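Periplasmic protein TorT (Vibrio parahaemolyticus, PDB 3O1I) probably serves as a periplasmic solute-binding protein that detects a small ligand and passes the signal on to a partner protein. Local coordinates at residues Ala64-His75 / Thr88-Asp98; Asn177-Gln187 / Ser201-Glu211. All coordinates share one frame; numbering follows the deposited sequence.

In the fold
From the N terminus the chain lays down strands 7-12 and 37-42 before contact 1 pairs strand 66-69 with strand 90-92, closing the short loop that carries helix 82-85. Contact 2 comes later: helix 179-192 packs on helix 202-214, and the loop it closes passes through strand 197-200 of the second sheet. Each contact thus belongs to a different parallel sheet, consistent with the two alpha/beta lobes of periplasmic binding proteins. The contacts follow in series, neither nesting nor crossing. Their centres stand 30 Å apart on opposite sides of the chain's centre, their nearest atoms about 11 Å from each other.

Contact 1 of 2, residues Ala64-His75 / Thr88-Asp98; sequences ANAIILGTVDPH and TPVFATVNQLD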
loop_
_atom_site.group_PDB
_atom_site.type_symbol
_atom_site.label_atom_id
_atom_site.label_comp_id
_atom_site.label_asym_id
_atom_site.label_seq_id
_atom_site.Cartn_x
_atom_site.Cartn_y
_atom_site.Cartn_z
ATOM N N ALA D 64 18.269 7.790 -31.826
ATOM C CA ALA D 64 17.204 8.638 -32.339
ATOM C C ALA D 64 17.784 9.830 -33.103
ATOM O O ALA D 64 18.527 10.646 -32.543
ATOM C CB ALA D 64 16.324 9.117 -31.188
ATOM N N ASN D 65 17.443 9.914 -34.387
ATOM C CA ASN D 65 17.909 10.992 -35.254
ATOM C C ASN D 65 17.447 12.342 -34.699
ATOM O O ASN D 65 18.248 13.257 -34.486
ATOM C CB ASN D 65 17.355 10.783 -36.663
ATOM C CG ASN D 65 17.638 9.389 -37.194
ATOM O OD1 ASN D 65 18.788 8.949 -37.226
ATOM N ND2 ASN D 65 16.589 8.686 -37.614
ATOM N N ALA D 66 16.144 12.449 -34.474
ATOM C CA ALA D 66 15.541 13.650 -33.918
ATOM C C ALA D 66 14.580 13.181 -32.830
ATOM O O ALA D 66 13.909 12.152 -32.980
ATOM C CB ALA D 66 14.791 14.411 -35.002
ATOM N N ILE D 67 14.522 13.922 -31.731
ATOM C CA ILE D 67 13.629 13.548 -30.645
ATOM C C ILE D 67 12.664 14.665 -30.253
ATOM O O ILE D 67 13.058 15.829 -30.092
ATOM C CB ILE D 67 14.417 13.119 -29.391
ATOM C CG1 ILE D 67 15.260 14.285 -28.875
ATOM C CG2 ILE D 67 15.293 11.924 -29.717
ATOM C CD1 ILE D 67 16.053 13.957 -27.627
ATOM N N ILE D 68 11.392 14.288 -30.112
ATOM C CA ILE D 68 10.326 15.206 -29.724
ATOM C C ILE D 68 10.152 15.099 -28.215
ATOM O O ILE D 68 9.658 14.096 -27.697
ATOM C CB ILE D 68 9.002 14.838 -30.404
ATOM C CG1 ILE D 68 9.268 14.323 -31.818
ATOM C CG2 ILE D 68 8.125 16.058 -30.504
ATOM C CD1 ILE D 68 8.046 13.779 -32.500
ATOM N N LEU D 69 10.566 16.152 -27.528
ATOM C CA LEU D 69 10.517 16.216 -26.080
ATOM C C LEU D 69 9.368 17.043 -25.460
ATOM O O LEU D 69 9.129 18.197 -25.840
ATOM C CB LEU D 69 11.877 16.745 -25.592
ATOM C CG LEU D 69 12.040 17.426 -24.229
ATOM C CD1 LEU D 69 11.825 16.426 -23.113
ATOM C CD2 LEU D 69 13.432 18.028 -24.132
ATOM N N GLY D 70 8.655 16.432 -24.509
ATOM C CA GLY D 70 7.587 17.115 -23.793
ATOM C C GLY D 70 8.102 17.266 -22.372
ATOM O O GLY D 70 7.756 16.482 -21.496
ATOM N N THR D 71 8.934 18.280 -22.143
ATOM C CA THR D 71 9.555 18.491 -20.830
ATOM C C THR D 71 8.686 18.635 -19.604
ATOM O O THR D 71 7.622 19.255 -19.630
ATOM C CB THR D 71 10.497 19.704 -20.805
ATOM O OG1 THR D 71 9.738 20.896 -20.986
ATOM C CG2 THR D 71 11.530 19.596 -21.892
ATOM N N VAL D 72 9.219 18.084 -18.517
ATOM C CA VAL D 72 8.603 18.075 -17.203
ATOM C C VAL D 72 9.063 19.346 -16.524
ATOM O O VAL D 72 9.066 19.448 -15.308
ATOM C CB VAL D 72 9.092 16.852 -16.381
ATOM C CG1 VAL D 72 8.747 15.558 -17.120
ATOM C CG2 VAL D 72 10.600 16.944 -16.145
ATOM N N ASP D 73 9.460 20.316 -17.332
ATOM C CA ASP D 73 9.938 21.592 -16.821
ATOM C C ASP D 73 10.592 22.361 -17.962
ATOM O O ASP D 73 11.348 21.800 -18.761
ATOM C CB ASP D 73 10.925 21.362 -15.656
ATOM C CG ASP D 73 11.572 22.656 -15.141
ATOM O OD1 ASP D 73 11.142 23.762 -15.523
ATOM O OD2 ASP D 73 12.527 22.552 -14.330
ATOM N N PRO D 74 10.308 23.671 -18.052
ATOM C CA PRO D 74 10.878 24.498 -19.112
ATOM C C PRO D 74 12.376 24.670 -18.944
ATOM O O PRO D 74 13.149 24.467 -19.879
ATOM C CB PRO D 74 10.154 25.837 -18.933
ATOM C CG PRO D 74 8.901 25.471 -18.216
ATOM C CD PRO D 74 9.425 24.500 -17.217
ATOM N N HIS D 75 12.771 25.049 -17.735
ATOM C CA HIS D 75 14.172 25.283 -17.426
ATOM C C HIS D 75 14.982 24.038 -17.025
ATOM O O HIS D 75 15.998 24.147 -16.334
ATOM C CB HIS D 75 14.266 26.327 -16.317
ATOM C CG HIS D 75 13.474 27.573 -16.591
ATOM N ND1 HIS D 75 13.616 28.311 -17.746
ATOM C CD2 HIS D 75 12.530 28.207 -15.855
ATOM C CE1 HIS D 75 12.793 29.345 -17.711
ATOM N NE2 HIS D 75 12.122 29.305 -16.575
ATOM N N THR D 88 21.686 15.650 -31.667
ATOM C CA THR D 88 20.293 15.381 -31.954
ATOM C C THR D 88 19.438 16.641 -31.917
ATOM O O THR D 88 19.536 17.450 -30.991
ATOM C CB THR D 88 19.719 14.359 -30.974
ATOM O OG1 THR D 88 20.628 13.260 -30.848
ATOM C CG2 THR D 88 18.381 13.838 -31.481
ATOM N N PRO D 89 18.608 16.833 -32.957
ATOM C CA PRO D 89 17.708 17.979 -33.089
ATOM C C PRO D 89 16.450 17.678 -32.293
ATOM O O PRO D 89 15.812 16.641 -32.500
ATOM C CB PRO D 89 17.441 18.023 -34.586
ATOM C CG PRO D 89 17.411 16.567 -34.944
ATOM C CD PRO D 89 18.607 16.026 -34.193
ATOM N N VAL D 90 16.102 18.577 -31.379
ATOM C CA VAL D 90 14.924 18.381 -30.547
ATOM C C VAL D 90 13.724 19.162 -31.068
ATOM O O VAL D 90 13.868 20.226 -31.670
ATOM C CB VAL D 90 15.191 18.803 -29.082
ATOM C CG1 VAL D 90 16.420 18.093 -28.551
ATOM C CG2 VAL D 90 15.371 20.303 -28.996
ATOM N N PHE D 91 12.541 18.606 -30.837
ATOM C CA PHE D 91 11.288 19.224 -31.249
ATOM C C PHE D 91 10.370 19.301 -30.029
ATOM O O PHE D 91 9.907 18.264 -29.543
ATOM C CB PHE D 91 10.593 18.387 -32.338
ATOM C CG PHE D 91 11.206 18.518 -33.704
ATOM C CD1 PHE D 91 12.320 17.769 -34.064
ATOM C CD2 PHE D 91 10.660 19.398 -34.638
ATOM C CE1 PHE D 91 12.884 17.894 -35.331
ATOM C CE2 PHE D 91 11.218 19.530 -35.904
ATOM C CZ PHE D 91 12.332 18.776 -36.251
ATOM N N ALA D 92 10.113 20.509 -29.527
ATOM C CA ALA D 92 9.224 20.674 -28.378
ATOM C C ALA D 92 7.830 20.213 -28.817
ATOM O O ALA D 92 7.346 20.626 -29.866
ATOM C CB ALA D 92 9.197 22.134 -27.930
ATOM N N THR D 93 7.190 19.357 -28.018
ATOM C CA THR D 93 5.872 18.833 -28.370
ATOM C C THR D 93 4.683 19.557 -27.777
ATOM O O THR D 93 3.703 19.790 -28.482
ATOM C CB THR D 93 5.699 17.365 -27.962
ATOM O OG1 THR D 93 6.896 16.641 -28.257
ATOM C CG2 THR D 93 4.519 16.741 -28.725
ATOM N N VAL D 94 4.734 19.891 -26.490
ATOM C CA VAL D 94 3.594 20.566 -25.886
ATOM C C VAL D 94 3.978 21.588 -24.857
ATOM O O VAL D 94 3.182 22.444 -24.514
ATOM C CB VAL D 94 2.629 19.566 -25.225
ATOM C CG1 VAL D 94 1.509 20.302 -24.546
ATOM C CG2 VAL D 94 2.066 18.621 -26.262
ATOM N N ASN D 95 5.202 21.522 -24.366
ATOM C CA ASN D 95 5.595 22.483 -23.353
ATOM C C ASN D 95 6.766 23.371 -23.744
ATOM O O ASN D 95 7.594 23.019 -24.588
ATOM C CB ASN D 95 5.877 21.744 -22.035
ATOM C CG ASN D 95 4.668 20.948 -21.549
ATOM O OD1 ASN D 95 3.709 21.516 -21.040
ATOM N ND2 ASN D 95 4.700 19.628 -21.735
ATOM N N GLN D 96 6.811 24.543 -23.131
ATOM C CA GLN D 96 7.861 25.503 -23.390
ATOM C C GLN D 96 9.214 24.894 -23.055
ATOM O O GLN D 96 9.422 24.431 -21.933
ATOM C CB GLN D 96 7.629 26.748 -22.538
ATOM C CG GLN D 96 8.525 27.922 -22.882
ATOM C CD GLN D 96 8.604 28.152 -24.373
ATOM O OE1 GLN D 96 7.649 27.883 -25.106
ATOM N NE2 GLN D 96 9.743 28.656 -24.834
ATOM N N LEU D 97 10.126 24.887 -24.028
ATOM C CA LEU D 97 11.471 24.353 -23.828
ATOM C C LEU D 97 12.491 25.484 -23.906
ATOM O O LEU D 97 13.006 25.785 -24.976
ATOM C CB LEU D 97 11.790 23.299 -24.891
ATOM C CG LEU D 97 13.192 22.684 -24.848
ATOM C CD1 LEU D 97 13.530 22.237 -23.429
ATOM C CD2 LEU D 97 13.251 21.504 -25.803
ATOM N N ASP D 98 12.784 26.108 -22.771
ATOM C CA ASP D 98 13.737 27.213 -22.733
ATOM C C ASP D 98 15.201 26.775 -22.783
ATOM O O ASP D 98 15.731 26.247 -21.807
ATOM C CB ASP D 98 13.519 28.071 -21.477
ATOM C CG ASP D 98 12.165 28.771 -21.466
ATOM O OD1 ASP D 98 11.732 29.252 -22.537
ATOM O OD2 ASP D 98 11.542 28.857 -20.383
#
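Leu69 and Leu97 illustrate how a parallel strand pair extends its grip beyond the strands proper. From CB, the Leu69 chain runs with CG opposite the backbone N (chi1 157°) to its branch point; one branch, CD2, then meets CD2 of Leu97 at 3.9 Å, the two side chains crossing near a right angle. The other branch of Leu97, CD1, rests on the methyl CG2 of Thr71 at 3.7 Å, so Leu97 bridges the last residue of strand 66-69 and the loop that follows it. Farther along, Asp98 N makes a weak bond to Pro74 O.

Earlier along both strands runs a parallel ladder. Ile67 N donates to Pro89 O at 3.1 Å and Phe91 N to Ile67 O at 2.9 Å. Farther on, Thr93 N reaches Leu69 O at 3.1 Å. Ile67 and Val90 lie side by side on one face of the sheet, CG1 to CG1 4.0 Å, whereas the Phe91 ring lies on the other face and takes Ala66 CB at its edge, 4.0 Å from CE1.

The pair forms the two strands of a beta-alpha-beta unit completed by helix 82-85, with Thr88 OG1 bonded to Val85 O. Strand 7-12 flanks strand 66-69 and strand 107-110 flanks strand 90-92, while helix 249-263 packs on the face bearing Ile68 and Phe91.

Contact 2 of 2, residues Asn177-Gln187 / Ser201-Glu211; sequences NDKELQRNLVQ and SAVAIEAAISE
Arg183 sets CG opposite its backbone N and turns at chi3 (-86°), while Glu211 folds back at chi2; these bends bring guanidinium and carboxylate together across two helices. Arg183 NE reaches Glu211 OE2 at 3.1 Å, a salt bridge whose hydrogen bond is weak because the N-H is poorly aimed, the two flat groups standing 65° apart. The second oxygen, OE1, accepts from Gln187 NE2 at 3.2 Å along a fairly straight path, from above the carboxylate plane. One carboxylate thus has a partner at each oxygen, both from successive turns of the facing helix, the NE bond being the weaker by its angle. Glu180 joins the network through charge alone, and Arg183 NH2 also pairs with an acidic side chain of another protein's chain.

Small residues line the helix crossing next to this polar end. Ala207 CB fits against Arg183 CA at 4.0 Å, and Val186 lays CG1 over Ala208 CA at 3.9 Å. Toward the start of both helices, Val203 CG1 packs on Gln182 CG at 3.6 Å, the side chains crossing at about a right angle. Gln182 NE2 is tied to Asp176 O. The Ser201 hydroxyl caps its own helix by accepting from Ala204 N at 2.9 Å and makes a weak bond to Asn177 OD1.

The short helix segments cross at -60°, their axes 8.5 Å apart at closest. Both pack on strand 137-142, where Gln182, Val186 and Ala204 touch Leu142, and helix 202-214 leans further on strand 222-225 through Ile205, Ala208 and Ile209.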
loop_
_atom_site.group_PDB
_atom_site.type_symbol
_atom_site.label_atom_id
_atom_site.label_comp_id
_atom_site.label_asym_id
_atom_site.label_seq_id
_atom_site.Cartn_x
_atom_site.Cartn_y
_atom_site.Cartn_z
ATOM N N ASN D 177 -3.437 19.189 -9.628
ATOM C CA ASN D 177 -4.538 18.638 -10.398
ATOM C C ASN D 177 -4.814 17.178 -10.123
ATOM O O ASN D 177 -4.719 16.325 -10.999
ATOM C CB ASN D 177 -4.328 18.879 -11.896
ATOM C CG ASN D 177 -4.389 20.359 -12.256
ATOM O OD1 ASN D 177 -5.298 21.082 -11.826
ATOM N ND2 ASN D 177 -3.421 20.816 -13.047
ATOM N N ASP D 178 -5.158 16.908 -8.874
ATOM C CA ASP D 178 -5.518 15.574 -8.430
ATOM C C ASP D 178 -7.034 15.688 -8.308
ATOM O O ASP D 178 -7.535 16.670 -7.770
ATOM C CB ASP D 178 -4.899 15.301 -7.058
ATOM C CG ASP D 178 -5.093 13.868 -6.592
ATOM O OD1 ASP D 178 -6.236 13.345 -6.645
ATOM O OD2 ASP D 178 -4.089 13.266 -6.153
ATOM N N LYS D 179 -7.772 14.707 -8.796
ATOM C CA LYS D 179 -9.220 14.801 -8.708
ATOM C C LYS D 179 -9.674 15.055 -7.267
ATOM O O LYS D 179 -10.485 15.955 -7.012
ATOM C CB LYS D 179 -9.863 13.532 -9.260
ATOM C CG LYS D 179 -11.295 13.723 -9.758
ATOM C CD LYS D 179 -11.755 12.495 -10.534
ATOM C CE LYS D 179 -13.229 12.543 -10.877
ATOM N NZ LYS D 179 -13.679 11.234 -11.451
ATOM N N GLU D 180 -9.126 14.284 -6.329
ATOM C CA GLU D 180 -9.478 14.427 -4.918
ATOM C C GLU D 180 -9.183 15.780 -4.275
ATOM O O GLU D 180 -9.991 16.286 -3.493
ATOM C CB GLU D 180 -8.809 13.330 -4.103
ATOM C CG GLU D 180 -9.395 11.954 -4.353
ATOM C CD GLU D 180 -10.928 11.954 -4.418
ATOM O OE1 GLU D 180 -11.582 12.573 -3.543
ATOM O OE2 GLU D 180 -11.477 11.320 -5.351
ATOM N N LEU D 181 -8.031 16.361 -4.592
ATOM C CA LEU D 181 -7.657 17.659 -4.036
ATOM C C LEU D 181 -8.571 18.743 -4.599
ATOM O O LEU D 181 -8.888 19.728 -3.920
ATOM C CB LEU D 181 -6.205 17.995 -4.389
ATOM C CG LEU D 181 -5.152 16.910 -4.178
ATOM C CD1 LEU D 181 -3.780 17.484 -4.498
ATOM C CD2 LEU D 181 -5.209 16.407 -2.741
ATOM N N GLN D 182 -8.976 18.556 -5.856
ATOM C CA GLN D 182 -9.863 19.499 -6.534
ATOM C C GLN D 182 -11.294 19.308 -6.027
ATOM O O GLN D 182 -12.009 20.282 -5.782
ATOM C CB GLN D 182 -9.817 19.290 -8.056
ATOM C CG GLN D 182 -8.533 19.759 -8.739
ATOM C CD GLN D 182 -8.233 21.231 -8.488
ATOM O OE1 GLN D 182 -9.116 22.087 -8.592
ATOM N NE2 GLN D 182 -6.975 21.532 -8.170
ATOM N N ARG D 183 -11.698 18.047 -5.867
ATOM C CA ARG D 183 -13.039 17.742 -5.376
ATOM C C ARG D 183 -13.226 18.524 -4.101
ATOM O O ARG D 183 -14.236 19.201 -3.907
ATOM C CB ARG D 183 -13.204 16.251 -5.068
ATOM C CG ARG D 183 -14.554 15.936 -4.439
ATOM C CD ARG D 183 -14.713 14.471 -4.068
ATOM N NE ARG D 183 -15.199 13.653 -5.178
ATOM C CZ ARG D 183 -14.464 13.291 -6.221
ATOM N NH1 ARG D 183 -13.198 13.679 -6.303
ATOM N NH2 ARG D 183 -14.987 12.534 -7.173
ATOM N N ASN D 184 -12.232 18.411 -3.230
ATOM C CA ASN D 184 -12.238 19.109 -1.958
ATOM C C ASN D 184 -12.400 20.612 -2.214
ATOM O O ASN D 184 -13.126 21.304 -1.503
ATOM C CB ASN D 184 -10.930 18.818 -1.211
ATOM C CG ASN D 184 -10.858 19.512 0.130
ATOM O OD1 ASN D 184 -11.579 19.164 1.068
ATOM N ND2 ASN D 184 -9.988 20.511 0.225
ATOM N N LEU D 185 -11.728 21.111 -3.245
ATOM C CA LEU D 185 -11.821 22.525 -3.583
ATOM C C LEU D 185 -13.198 22.908 -4.115
ATOM O O LEU D 185 -13.680 24.023 -3.904
ATOM C CB LEU D 185 -10.760 22.895 -4.616
ATOM C CG LEU D 185 -9.360 23.127 -4.059
ATOM C CD1 LEU D 185 -8.472 23.710 -5.157
ATOM C CD2 LEU D 185 -9.442 24.086 -2.878
ATOM N N VAL D 186 -13.831 21.977 -4.812
ATOM C CA VAL D 186 -15.146 22.227 -5.365
ATOM C C VAL D 186 -16.156 22.268 -4.232
ATOM O O VAL D 186 -16.974 23.186 -4.152
ATOM C CB VAL D 186 -15.540 21.123 -6.381
ATOM C CG1 VAL D 186 -17.019 21.194 -6.679
ATOM C CG2 VAL D 186 -14.744 21.285 -7.668
ATOM N N GLN D 187 -16.076 21.267 -3.351
ATOM C CA GLN D 187 -16.979 21.147 -2.207
ATOM C C GLN D 187 -16.965 22.428 -1.408
ATOM O O GLN D 187 -18.021 22.958 -1.062
ATOM C CB GLN D 187 -16.577 19.975 -1.307
ATOM C CG GLN D 187 -16.441 18.643 -2.030
ATOM C CD GLN D 187 -15.961 17.526 -1.109
ATOM O OE1 GLN D 187 -15.160 17.761 -0.188
ATOM N NE2 GLN D 187 -16.434 16.300 -1.362
ATOM N N SER D 201 -9.805 23.659 -14.105
ATOM C CA SER D 201 -9.173 22.624 -14.911
ATOM C C SER D 201 -10.152 21.548 -15.316
ATOM O O SER D 201 -11.238 21.433 -14.756
ATOM C CB SER D 201 -8.051 21.977 -14.125
ATOM O OG SER D 201 -8.551 21.474 -12.896
ATOM N N ALA D 202 -9.774 20.739 -16.288
ATOM C CA ALA D 202 -10.679 19.689 -16.696
ATOM C C ALA D 202 -10.868 18.796 -15.486
ATOM O O ALA D 202 -11.913 18.168 -15.325
ATOM C CB ALA D 202 -10.101 18.898 -17.856
ATOM N N VAL D 203 -9.843 18.750 -14.640
ATOM C CA VAL D 203 -9.869 17.941 -13.426
ATOM C C VAL D 203 -10.944 18.528 -12.513
ATOM O O VAL D 203 -11.907 17.850 -12.151
ATOM C CB VAL D 203 -8.465 17.955 -12.718
ATOM C CG1 VAL D 203 -8.529 17.290 -11.339
ATOM C CG2 VAL D 203 -7.453 17.232 -13.591
ATOM N N ALA D 204 -10.789 19.796 -12.162
ATOM C CA ALA D 204 -11.764 20.440 -11.304
ATOM C C ALA D 204 -13.183 20.202 -11.837
ATOM O O ALA D 204 -14.009 19.571 -11.166
ATOM C CB ALA D 204 -11.475 21.927 -11.214
ATOM N N ILE D 205 -13.456 20.692 -13.048
ATOM C CA ILE D 205 -14.771 20.542 -13.653
ATOM C C ILE D 205 -15.276 19.107 -13.600
ATOM O O ILE D 205 -16.409 18.885 -13.191
ATOM C CB ILE D 205 -14.809 21.091 -15.128
ATOM C CG1 ILE D 205 -15.204 22.572 -15.123
ATOM C CG2 ILE D 205 -15.814 20.301 -15.993
ATOM C CD1 ILE D 205 -14.178 23.506 -14.514
ATOM N N GLU D 206 -14.470 18.125 -13.985
ATOM C CA GLU D 206 -14.961 16.744 -13.923
ATOM C C GLU D 206 -15.538 16.405 -12.534
ATOM O O GLU D 206 -16.615 15.801 -12.421
ATOM C CB GLU D 206 -13.846 15.762 -14.257
ATOM C CG GLU D 206 -13.478 15.708 -15.715
ATOM C CD GLU D 206 -12.260 14.845 -15.955
ATOM O OE1 GLU D 206 -11.230 15.090 -15.292
ATOM O OE2 GLU D 206 -12.322 13.927 -16.798
ATOM N N ALA D 207 -14.804 16.802 -11.490
ATOM C CA ALA D 207 -15.193 16.589 -10.096
ATOM C C ALA D 207 -16.475 17.367 -9.813
ATOM O O ALA D 207 -17.404 16.833 -9.198
ATOM C CB ALA D 207 -14.072 17.060 -9.150
ATOM N N ALA D 208 -16.522 18.627 -10.254
ATOM C CA ALA D 208 -17.704 19.456 -10.052
ATOM C C ALA D 208 -18.951 18.773 -10.629
ATOM O O ALA D 208 -20.034 18.845 -10.047
ATOM C CB ALA D 208 -17.503 20.818 -10.688
ATOM N N ILE D 209 -18.798 18.102 -11.766
ATOM C CA ILE D 209 -19.930 17.416 -12.365
ATOM C C ILE D 209 -20.531 16.415 -11.387
ATOM O O ILE D 209 -21.744 16.363 -11.222
ATOM C CB ILE D 209 -19.538 16.673 -13.655
ATOM C CG1 ILE D 209 -19.042 17.684 -14.693
ATOM C CG2 ILE D 209 -20.736 15.877 -14.190
ATOM C CD1 ILE D 209 -18.435 17.049 -15.915
ATOM N N SER D 210 -19.702 15.623 -10.720
ATOM C CA SER D 210 -20.255 14.656 -9.779
ATOM C C SER D 210 -20.670 15.300 -8.473
ATOM O O SER D 210 -21.632 14.870 -7.834
ATOM C CB SER D 210 -19.256 13.546 -9.499
ATOM O OG SER D 210 -19.220 12.645 -10.583
ATOM N N GLU D 211 -19.945 16.343 -8.085
ATOM C CA GLU D 211 -20.238 17.025 -6.842
ATOM C C GLU D 211 -21.512 17.834 -6.889
ATOM O O GLU D 211 -22.220 17.906 -5.899
ATOM C CB GLU D 211 -19.048 17.895 -6.421
ATOM C CG GLU D 211 -17.829 17.070 -5.975
ATOM C CD GLU D 211 -18.164 16.084 -4.856
ATOM O OE1 GLU D 211 -18.495 16.545 -3.750
ATOM O OE2 GLU D 211 -18.103 14.852 -5.075
#